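Local atomic coordinates of kelch domain-containing protein (PDB entry 5C86), a protein that probably oxidises alcohols to aldehydes with a copper-dependent active site, as a fungal member of the AA5 galactose oxidase and glyoxal oxidase family. Residues L190-W200 against P211-M222; T25-P36 against K46-N55. All coordinates share one frame; numbering follows the deposited sequence. Where two conformers were deposited one is given.

Contact 1: residues L190-W200 against P211-M222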
loop_
_atom_site.group_PDB
_atom_site.type_symbol
_atom_site.label_atom_id
_atom_site.label_comp_id
_atom_site.label_asym_id
_atom_site.label_seq_id
_atom_site.Cartn_x
_atom_site.Cartn_y
_atom_site.Cartn_z
ATOM N N LEU A 190 -7.381 -1.683 13.046
ATOM C CA LEU A 190 -8.577 -2.216 12.555
ATOM C C LEU A 190 -8.294 -3.281 11.512
ATOM O O LEU A 190 -7.607 -2.969 10.511
ATOM C CB LEU A 190 -9.483 -1.175 11.933
ATOM C CG LEU A 190 -10.766 -1.651 11.284
ATOM C CD1 LEU A 190 -11.664 -2.241 12.363
ATOM C CD2 LEU A 190 -11.495 -0.564 10.535
ATOM N N GLN A 191 -8.824 -4.485 11.700
ATOM C CA GLN A 191 -8.922 -5.453 10.582
ATOM C C GLN A 191 -10.216 -5.289 9.905
ATOM O O GLN A 191 -11.275 -5.610 10.426
ATOM C CB GLN A 191 -8.705 -6.854 11.107
ATOM C CG GLN A 191 -9.112 -7.963 10.169
ATOM C CD GLN A 191 -10.489 -8.514 10.448
ATOM O OE1 GLN A 191 -10.990 -8.486 11.593
ATOM N NE2 GLN A 191 -11.177 -8.975 9.363
ATOM N N ALA A 192 -10.199 -4.614 8.757
ATOM C CA ALA A 192 -11.347 -4.211 8.004
ATOM C C ALA A 192 -11.953 -5.253 7.085
ATOM O O ALA A 192 -13.015 -5.065 6.525
ATOM C CB ALA A 192 -11.055 -2.888 7.262
ATOM N N GLY A 193 -11.233 -6.353 6.997
ATOM C CA GLY A 193 -11.560 -7.420 6.074
ATOM C C GLY A 193 -10.334 -8.283 5.921
ATOM O O GLY A 193 -9.386 -8.120 6.660
ATOM N N PRO A 194 -10.325 -9.208 4.954
ATOM C CA PRO A 194 -11.374 -9.494 3.983
ATOM C C PRO A 194 -12.607 -10.174 4.510
ATOM O O PRO A 194 -13.653 -10.122 3.914
ATOM C CB PRO A 194 -10.671 -10.458 2.962
ATOM C CG PRO A 194 -9.615 -11.116 3.813
ATOM C CD PRO A 194 -9.112 -9.987 4.681
ATOM N N SER A 195 -12.463 -10.857 5.643
ATOM C CA SER A 195 -13.699 -11.422 6.268
ATOM C C SER A 195 -14.719 -10.289 6.403
ATOM O O SER A 195 -14.380 -9.158 6.701
ATOM C CB SER A 195 -13.367 -11.894 7.668
ATOM O OG SER A 195 -14.545 -12.379 8.318
ATOM N N LYS A 196 -15.988 -10.633 6.314
ATOM C CA LYS A 196 -17.053 -9.711 6.516
ATOM C C LYS A 196 -17.140 -9.283 7.977
ATOM O O LYS A 196 -17.736 -8.228 8.245
ATOM C CB LYS A 196 -18.426 -10.293 6.048
ATOM C CG LYS A 196 -18.883 -11.479 6.830
ATOM C CD LYS A 196 -19.981 -12.147 6.002
ATOM C CE LYS A 196 -20.543 -13.379 6.605
ATOM N NZ LYS A 196 -21.353 -14.025 5.501
ATOM N N LYS A 197 -16.567 -10.037 8.899
ATOM C CA LYS A 197 -16.444 -9.674 10.303
ATOM C C LYS A 197 -15.187 -8.848 10.524
ATOM O O LYS A 197 -14.068 -9.366 10.371
ATOM C CB LYS A 197 -16.344 -10.919 11.168
ATOM C CG LYS A 197 -17.668 -11.658 11.198
ATOM C CD LYS A 197 -17.574 -12.953 11.974
ATOM C CE LYS A 197 -17.044 -14.111 11.176
ATOM N NZ LYS A 197 -16.064 -14.928 11.967
ATOM N N MET A 198 -15.377 -7.553 10.832
ATOM C CA MET A 198 -14.265 -6.662 11.155
ATOM C C MET A 198 -13.968 -6.679 12.649
ATOM O O MET A 198 -14.897 -6.839 13.445
ATOM C CB MET A 198 -14.608 -5.237 10.734
ATOM C CG MET A 198 -15.142 -5.135 9.310
ATOM S SD MET A 198 -15.337 -3.461 8.685
ATOM C CE MET A 198 -16.677 -2.839 9.695
ATOM N N ASN A 199 -12.739 -6.438 13.026
ATOM C CA ASN A 199 -12.282 -6.562 14.427
ATOM C C ASN A 199 -11.279 -5.503 14.733
ATOM O O ASN A 199 -10.354 -5.244 13.936
ATOM C CB ASN A 199 -11.663 -7.882 14.649
ATOM C CG ASN A 199 -12.684 -9.026 14.575
ATOM O OD1 ASN A 199 -13.410 -9.281 15.563
ATOM N ND2 ASN A 199 -12.824 -9.632 13.438
ATOM N N TRP A 200 -11.393 -4.932 15.933
ATOM C CA TRP A 200 -10.338 -4.136 16.462
ATOM C C TRP A 200 -9.318 -4.945 17.209
ATOM O O TRP A 200 -9.703 -5.878 17.892
ATOM C CB TRP A 200 -10.928 -3.112 17.446
ATOM C CG TRP A 200 -11.695 -2.044 16.873
ATOM C CD1 TRP A 200 -13.035 -1.899 16.856
ATOM C CD2 TRP A 200 -11.154 -0.888 16.182
ATOM N NE1 TRP A 200 -13.384 -0.725 16.245
ATOM C CE2 TRP A 200 -12.233 -0.103 15.822
ATOM C CE3 TRP A 200 -9.864 -0.459 15.861
ATOM C CZ2 TRP A 200 -12.093 1.081 15.091
ATOM C CZ3 TRP A 200 -9.744 0.760 15.151
ATOM C CH2 TRP A 200 -10.850 1.486 14.805
ATOM N N PRO A 211 -14.965 -7.032 18.488
ATOM C CA PRO A 211 -15.647 -6.839 17.218
ATOM C C PRO A 211 -15.897 -5.374 16.832
ATOM O O PRO A 211 -16.172 -4.509 17.667
ATOM C CB PRO A 211 -16.952 -7.607 17.375
ATOM C CG PRO A 211 -16.650 -8.656 18.402
ATOM C CD PRO A 211 -15.702 -7.981 19.366
ATOM N N ALA A 212 -15.733 -5.086 15.541
ATOM C CA ALA A 212 -15.934 -3.752 14.988
ATOM C C ALA A 212 -17.197 -3.715 14.134
ATOM O O ALA A 212 -17.530 -2.692 13.564
ATOM C CB ALA A 212 -14.681 -3.388 14.120
ATOM N N GLY A 213 -17.942 -4.814 14.085
ATOM C CA GLY A 213 -19.125 -4.902 13.314
ATOM C C GLY A 213 -18.876 -5.677 12.016
ATOM O O GLY A 213 -17.700 -5.991 11.680
ATOM N N LEU A 214 -19.938 -6.000 11.354
ATOM C CA LEU A 214 -19.926 -6.494 9.986
ATOM C C LEU A 214 -19.653 -5.388 9.012
ATOM O O LEU A 214 -20.076 -4.221 9.180
ATOM C CB LEU A 214 -21.232 -7.129 9.586
ATOM C CG LEU A 214 -21.584 -8.405 10.329
ATOM C CD1 LEU A 214 -23.017 -8.810 10.000
ATOM C CD2 LEU A 214 -20.626 -9.516 9.959
ATOM N N ARG A 215 -19.010 -5.756 7.889
ATOM C CA ARG A 215 -18.836 -4.827 6.802
ATOM C C ARG A 215 -20.116 -4.708 5.986
ATOM O O ARG A 215 -20.285 -5.241 4.900
ATOM C CB ARG A 215 -17.615 -5.214 5.924
ATOM C CG ARG A 215 -17.246 -4.154 4.910
ATOM C CD ARG A 215 -15.919 -4.389 4.137
ATOM N NE ARG A 215 -15.926 -5.697 3.506
ATOM C CZ ARG A 215 -15.477 -6.823 4.062
ATOM N NH1 ARG A 215 -14.722 -6.828 5.118
ATOM N NH2 ARG A 215 -15.748 -7.983 3.472
ATOM N N GLY A 216 -21.093 -4.025 6.575
ATOM C CA GLY A 216 -22.411 -3.933 5.922
ATOM C C GLY A 216 -23.015 -5.273 5.604
ATOM O O GLY A 216 -22.952 -6.156 6.439
ATOM N N THR A 217 -23.578 -5.415 4.410
ATOM C CA THR A 217 -24.049 -6.704 3.954
ATOM C C THR A 217 -23.046 -7.364 3.018
ATOM O O THR A 217 -23.379 -8.256 2.288
ATOM C CB THR A 217 -25.358 -6.559 3.143
ATOM O OG1 THR A 217 -25.132 -5.627 2.052
ATOM C CG2 THR A 217 -26.426 -6.088 4.114
ATOM N N ASP A 218 -21.787 -6.916 3.031
ATOM C CA ASP A 218 -20.768 -7.577 2.167
ATOM C C ASP A 218 -20.518 -9.002 2.592
ATOM O O ASP A 218 -20.755 -9.433 3.774
ATOM C CB ASP A 218 -19.449 -6.773 2.245
ATOM C CG ASP A 218 -18.525 -6.973 1.046
ATOM O OD1 ASP A 218 -18.994 -7.459 -0.014
ATOM O OD2 ASP A 218 -17.297 -6.594 1.188
ATOM N N GLU A 219 -20.069 -9.764 1.620
ATOM C CA GLU A 219 -19.575 -11.120 1.853
ATOM C C GLU A 219 -18.055 -11.090 2.145
ATOM O O GLU A 219 -17.382 -10.092 1.949
ATOM C CB GLU A 219 -19.867 -12.050 0.654
ATOM C CG GLU A 219 -21.337 -12.302 0.261
ATOM C CD GLU A 219 -22.227 -12.706 1.421
ATOM O OE1 GLU A 219 -21.782 -13.394 2.386
ATOM O OE2 GLU A 219 -23.407 -12.313 1.378
ATOM N N ASP A 220 -17.518 -12.202 2.567
ATOM C CA ASP A 220 -16.083 -12.353 2.678
ATOM C C ASP A 220 -15.436 -12.018 1.295
ATOM O O ASP A 220 -15.985 -12.328 0.215
ATOM C CB ASP A 220 -15.744 -13.781 2.972
ATOM C CG ASP A 220 -16.102 -14.198 4.394
ATOM O OD1 ASP A 220 -16.363 -13.365 5.289
ATOM O OD2 ASP A 220 -16.008 -15.427 4.657
ATOM N N SER A 221 -14.272 -11.309 1.347
ATOM C CA SER A 221 -13.767 -10.623 0.155
ATOM C C SER A 221 -12.246 -10.743 0.108
ATOM O O SER A 221 -11.519 -9.758 0.007
ATOM C CB SER A 221 -14.137 -9.135 0.260
ATOM O OG SER A 221 -15.526 -8.916 0.107
ATOM N N MET A 222 -11.764 -11.975 -0.020
ATOM C CA MET A 222 -10.347 -12.225 -0.072
ATOM C C MET A 222 -9.768 -11.577 -1.317
ATOM O O MET A 222 -10.350 -11.712 -2.387
ATOM C CB MET A 222 -10.081 -13.712 -0.118
ATOM C CG MET A 222 -8.589 -14.092 -0.183
ATOM S SD MET A 222 -7.549 -13.479 1.156
ATOM C CE MET A 222 -8.125 -14.431 2.538
HETATM O O HOH W 1 -16.375 -14.486 7.733
HETATM O O HOH W 2 -17.317 -8.153 13.803
#
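Arg-215 reaches from the end of strand 208-214 into the turn at 192-196, beside the antiparallel hairpin forming the outer half of a four-stranded blade of the kelch beta-propeller. The axes of segments 197-200 and 211-214 run 160° apart, and Met-198 N to Gly-213 O (2.9 Å) and Ala-212 N to Met-198 O (2.9 Å) bond them. CB of Arg-215 packs 4.0 Å from SD of Met-198, the two side chains crossing at about a right angle. CG continues anti to the backbone N (chi1 -170°), the bend at chi3 turns the guanidinium toward the 192-195 carbonyls, and CD passes Ala-192 O at 3.8 Å. NE and NH2 both grip OD2 of Asp-218, side-on and in the guanidinium plane, fixing the group's rotation. NH1 donates to Ala-192 O on a lone pair, and to Ser-195 O from above its carbonyl plane, each at 2.8 Å. Three carbonyls of buried residues thus converge on one cation and, with Asp-218, probably stabilise its charge. The third is Pro-194 O, which follows a cis peptide bond: NH2 of Arg-215 reaches it at 3.0 Å, and Ser-221 N, from the opposite face of its plane, at 2.9 Å.

Contact 2: residues T25-P36 against K46-N55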
loop_
_atom_site.group_PDB
_atom_site.type_symbol
_atom_site.label_atom_id
_atom_site.label_comp_id
_atom_site.label_asym_id
_atom_site.label_seq_id
_atom_site.Cartn_x
_atom_site.Cartn_y
_atom_site.Cartn_z
ATOM N N THR A 25 14.477 9.568 -2.770
ATOM C CA THR A 25 14.731 9.508 -4.245
ATOM C C THR A 25 13.476 9.308 -5.031
ATOM O O THR A 25 13.334 9.738 -6.162
ATOM C CB THR A 25 15.682 8.400 -4.630
ATOM O OG1 THR A 25 15.130 7.156 -4.189
ATOM C CG2 THR A 25 17.040 8.598 -3.979
ATOM N N GLY A 26 12.530 8.590 -4.413
ATOM C CA GLY A 26 11.395 8.177 -5.174
ATOM C C GLY A 26 11.603 7.102 -6.244
ATOM O O GLY A 26 10.772 6.907 -7.075
ATOM N N ASN A 27 12.754 6.422 -6.203
ATOM C CA ASN A 27 12.972 5.320 -7.112
ATOM C C ASN A 27 11.996 4.164 -6.749
ATOM O O ASN A 27 11.509 4.059 -5.637
ATOM C CB ASN A 27 14.468 4.988 -7.070
ATOM C CG ASN A 27 15.296 6.109 -7.676
ATOM O OD1 ASN A 27 14.846 6.776 -8.604
ATOM N ND2 ASN A 27 16.543 6.218 -7.236
ATOM N N LEU A 28 11.819 3.275 -7.686
ATOM C CA LEU A 28 10.917 2.096 -7.456
ATOM C C LEU A 28 11.768 0.824 -7.327
ATOM O O LEU A 28 12.436 0.397 -8.300
ATOM C CB LEU A 28 9.995 1.945 -8.619
ATOM C CG LEU A 28 8.856 0.893 -8.462
ATOM C CD1 LEU A 28 7.819 1.306 -7.380
ATOM C CD2 LEU A 28 8.247 0.685 -9.824
ATOM N N LEU A 29 11.698 0.280 -6.162
ATOM C CA LEU A 29 12.376 -1.004 -5.837
ATOM C C LEU A 29 11.407 -2.159 -6.010
ATOM O O LEU A 29 10.303 -2.114 -5.454
ATOM C CB LEU A 29 12.934 -1.047 -4.426
ATOM C CG LEU A 29 13.736 -2.257 -3.907
ATOM C CD1 LEU A 29 15.018 -2.392 -4.678
ATOM C CD2 LEU A 29 14.047 -2.048 -2.471
ATOM N N VAL A 30 11.797 -3.165 -6.781
ATOM C CA VAL A 30 10.954 -4.330 -7.007
ATOM C C VAL A 30 11.684 -5.615 -6.585
ATOM O O VAL A 30 12.933 -5.680 -6.684
ATOM C CB VAL A 30 10.442 -4.407 -8.427
ATOM C CG1 VAL A 30 9.982 -3.054 -8.929
ATOM C CG2 VAL A 30 11.489 -5.008 -9.395
ATOM N N TRP A 31 10.925 -6.628 -6.205
ATOM C CA TRP A 31 11.556 -7.931 -5.964
ATOM C C TRP A 31 10.600 -9.061 -6.258
ATOM O O TRP A 31 9.394 -8.918 -6.272
ATOM C CB TRP A 31 12.124 -8.083 -4.583
ATOM C CG TRP A 31 11.198 -8.171 -3.393
ATOM C CD1 TRP A 31 10.675 -9.307 -2.878
ATOM C CD2 TRP A 31 10.726 -7.095 -2.562
ATOM N NE1 TRP A 31 9.956 -9.053 -1.761
ATOM C CE2 TRP A 31 9.948 -7.686 -1.561
ATOM C CE3 TRP A 31 10.880 -5.697 -2.583
ATOM C CZ2 TRP A 31 9.307 -6.958 -0.540
ATOM C CZ3 TRP A 31 10.238 -4.941 -1.559
ATOM C CH2 TRP A 31 9.494 -5.591 -0.539
ATOM N N SER A 32 11.170 -10.256 -6.531
ATOM C CA SER A 32 10.397 -11.494 -6.861
ATOM C C SER A 32 10.558 -12.454 -5.723
ATOM O O SER A 32 9.667 -12.637 -4.888
ATOM C CB SER A 32 10.836 -12.053 -8.195
ATOM O OG SER A 32 12.297 -12.200 -8.265
ATOM N N SER A 33 11.729 -13.122 -5.637
ATOM C CA SER A 33 11.980 -14.261 -4.764
ATOM C C SER A 33 13.475 -14.606 -4.947
ATOM O O SER A 33 14.217 -13.826 -5.582
ATOM C CB SER A 33 11.166 -15.471 -5.211
ATOM O OG SER A 33 11.504 -15.805 -6.519
ATOM N N GLY A 34 13.800 -15.838 -4.553
ATOM C CA GLY A 34 15.146 -16.407 -4.901
ATOM C C GLY A 34 15.375 -16.751 -6.322
ATOM O O GLY A 34 16.497 -17.203 -6.644
ATOM N N TRP A 35 14.421 -16.549 -7.168
ATOM C CA TRP A 35 14.585 -16.585 -8.620
ATOM C C TRP A 35 13.963 -15.375 -9.264
ATOM O O TRP A 35 13.025 -14.756 -8.728
ATOM C CB TRP A 35 13.907 -17.801 -9.234
ATOM C CG TRP A 35 14.439 -19.131 -8.691
ATOM C CD1 TRP A 35 15.392 -19.941 -9.306
ATOM C CD2 TRP A 35 14.037 -19.809 -7.493
ATOM N NE1 TRP A 35 15.626 -21.037 -8.506
ATOM C CE2 TRP A 35 14.807 -20.991 -7.393
ATOM C CE3 TRP A 35 13.145 -19.516 -6.448
ATOM C CZ2 TRP A 35 14.676 -21.883 -6.287
ATOM C CZ3 TRP A 35 12.979 -20.404 -5.373
ATOM C CH2 TRP A 35 13.746 -21.612 -5.315
ATOM N N PRO A 36 14.334 -15.070 -10.493
ATOM C CA PRO A 36 13.679 -13.960 -11.234
ATOM C C PRO A 36 12.251 -14.228 -11.733
ATOM O O PRO A 36 11.451 -13.314 -12.049
ATOM C CB PRO A 36 14.624 -13.768 -12.459
ATOM C CG PRO A 36 15.411 -15.081 -12.477
ATOM C CD PRO A 36 15.613 -15.487 -11.089
ATOM N N LYS A 46 17.336 -16.403 -0.490
ATOM C CA LYS A 46 17.866 -15.135 -0.989
ATOM C C LYS A 46 16.768 -14.480 -1.800
ATOM O O LYS A 46 15.793 -15.136 -2.146
ATOM C CB LYS A 46 19.150 -15.397 -1.850
ATOM C CG LYS A 46 18.893 -16.031 -3.189
ATOM C CD LYS A 46 20.222 -16.643 -3.739
ATOM C CE LYS A 46 20.058 -16.975 -5.198
ATOM N NZ LYS A 46 21.299 -17.620 -5.768
ATOM N N THR A 47 16.961 -13.204 -2.122
ATOM C CA THR A 47 16.046 -12.497 -3.030
ATOM C C THR A 47 16.732 -11.690 -4.086
ATOM O O THR A 47 17.680 -10.926 -3.730
ATOM C CB THR A 47 15.110 -11.529 -2.187
ATOM O OG1 THR A 47 14.588 -12.168 -1.042
ATOM C CG2 THR A 47 14.022 -10.943 -3.073
ATOM N N TYR A 48 16.227 -11.785 -5.283
ATOM C CA TYR A 48 16.559 -10.952 -6.418
ATOM C C TYR A 48 15.729 -9.663 -6.378
ATOM O O TYR A 48 14.525 -9.727 -6.237
ATOM C CB TYR A 48 16.367 -11.634 -7.738
ATOM C CG TYR A 48 17.479 -12.615 -8.017
ATOM C CD1 TYR A 48 17.406 -13.926 -7.549
ATOM C CD2 TYR A 48 18.611 -12.210 -8.753
ATOM C CE1 TYR A 48 18.445 -14.847 -7.853
ATOM C CE2 TYR A 48 19.642 -13.105 -9.035
ATOM C CZ TYR A 48 19.538 -14.415 -8.591
ATOM O OH TYR A 48 20.557 -15.315 -8.850
ATOM N N THR A 49 16.397 -8.532 -6.646
ATOM C CA THR A 49 15.761 -7.186 -6.666
ATOM C C THR A 49 16.226 -6.433 -7.845
ATOM O O THR A 49 17.327 -6.715 -8.430
ATOM C CB THR A 49 15.947 -6.394 -5.380
ATOM O OG1 THR A 49 17.274 -5.802 -5.351
ATOM C CG2 THR A 49 15.704 -7.183 -4.135
ATOM N N SER A 50 15.445 -5.458 -8.254
ATOM C CA SER A 50 15.837 -4.537 -9.317
ATOM C C SER A 50 15.255 -3.169 -8.956
ATOM O O SER A 50 14.343 -3.064 -8.120
ATOM C CB SER A 50 15.386 -5.009 -10.670
ATOM O OG SER A 50 15.562 -4.069 -11.724
ATOM N N LEU A 51 15.858 -2.125 -9.486
ATOM C CA LEU A 51 15.506 -0.727 -9.153
ATOM C C LEU A 51 15.262 0.067 -10.393
ATOM O O LEU A 51 16.124 0.043 -11.298
ATOM C CB LEU A 51 16.640 -0.106 -8.392
ATOM C CG LEU A 51 16.430 1.329 -7.867
ATOM C CD1 LEU A 51 15.551 1.268 -6.645
ATOM C CD2 LEU A 51 17.750 2.046 -7.527
ATOM N N TYR A 52 14.144 0.804 -10.457
ATOM C CA TYR A 52 13.860 1.705 -11.540
ATOM C C TYR A 52 14.155 3.124 -11.050
ATOM O O TYR A 52 13.686 3.545 -10.023
ATOM C CB TYR A 52 12.397 1.653 -12.024
ATOM C CG TYR A 52 11.977 2.716 -12.997
ATOM C CD1 TYR A 52 12.284 2.633 -14.326
ATOM C CD2 TYR A 52 11.235 3.787 -12.574
ATOM C CE1 TYR A 52 11.909 3.620 -15.214
ATOM C CE2 TYR A 52 10.808 4.739 -13.442
ATOM C CZ TYR A 52 11.165 4.658 -14.754
ATOM O OH TYR A 52 10.697 5.644 -15.576
ATOM N N ASN A 53 15.062 3.816 -11.754
ATOM C CA ASN A 53 15.415 5.183 -11.430
ATOM C C ASN A 53 14.479 6.127 -12.124
ATOM O O ASN A 53 14.418 6.196 -13.348
ATOM C CB ASN A 53 16.871 5.421 -11.881
ATOM C CG ASN A 53 17.388 6.708 -11.381
ATOM O OD1 ASN A 53 16.882 7.747 -11.725
ATOM N ND2 ASN A 53 18.271 6.634 -10.506
ATOM N N VAL A 54 13.687 6.856 -11.340
ATOM C CA VAL A 54 12.650 7.750 -11.883
ATOM C C VAL A 54 13.264 8.982 -12.577
ATOM O O VAL A 54 12.627 9.564 -13.434
ATOM C CB VAL A 54 11.641 8.187 -10.796
ATOM C CG1 VAL A 54 10.895 6.953 -10.251
ATOM C CG2 VAL A 54 12.292 8.864 -9.645
ATOM N N ASN A 55 14.466 9.379 -12.172
ATOM C CA ASN A 55 15.121 10.538 -12.853
ATOM C C ASN A 55 15.756 10.177 -14.209
ATOM O O ASN A 55 15.559 10.869 -15.213
ATOM C CB ASN A 55 16.126 11.191 -11.908
ATOM C CG ASN A 55 15.424 11.965 -10.751
ATOM O OD1 ASN A 55 16.038 12.218 -9.728
ATOM N ND2 ASN A 55 14.168 12.362 -10.937
HETATM O O HOH W 3 15.010 11.150 -7.580
HETATM O O HOH W 4 15.789 9.391 -9.170
#
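Asn-27 and Asn-53 lie side by side and point the same way, their amide planes turned 46° apart, at one end of an antiparallel strand pair. With CG of Asn-27 anti to its carbonyl carbon (chi1 -68°), OD1 arrives 3.0 Å from Val-54 N and accepts its hydrogen bond, the donor tilted from the carbonyl plane. Glu-104 takes a bond from ND2 of the same amide and so helps to set its rotation. CG1 of Val-54 leans on Gly-26 O.

From there strands 28-31 and 47-52 stay in regular register, with hydrogen-bonded pairs Leu-28/Tyr-52 and Val-30/Ser-50; Val-30 N to Ser-50 O is almost straight at 177°. Side chains alternate between the two faces. On one, CD1 of Leu-51 approaches CB of Leu-29 (4.1 Å), while CD1 of Leu-29 inclines across Thr-49. Further along this side, the Trp-31 side chain meets Thr-47 at a slant, CG2 of Thr-47 standing 3.7 Å from CD1 of the indole, whose NE1 bonds to Met-71 O. The Leu-28, Val-30, Ser-50 and Tyr-52 side chains occupy the other face.

Beyond the end of strand 28-31, Tyr-48 N, still within strand 47-52, bonds to Ser-33 O, and the Tyr-48 ring presents its edge to Gly-34 O, 3.3 Å from CE1. CD of Pro-36 touches the ring obliquely, 4.3 Å from CD1 of Tyr-48. Neighbouring strands 18-21 and 63-66 flank the pair, completing an antiparallel meander of the kind that builds a blade of the galactose oxidase-like beta-propeller.

How the contacts relate
From the N terminus the chain first closes contact 2, where 46-55 returns along 25-36 after a nine-residue connection without helix or strand. Contact 1 comes much later: 211-222 folds back on 190-200 after ten residues, five of them strand. The two loops are in series, neither nested nor crossed. Contact 2 joins the middle strands of the 18-66 meander; contact 1 joins the last two strands of the 181-214 blade and the loop leading to strand 225-230. Their centres are 33 Å apart, on opposite sides of the chain's centre. Both nonetheless reach toward the copper site, empty in this apo model: side chains of Met-222 and Tyr-120 are about 7 Å apart, those of Trp-31 and His-423 about 8 Å.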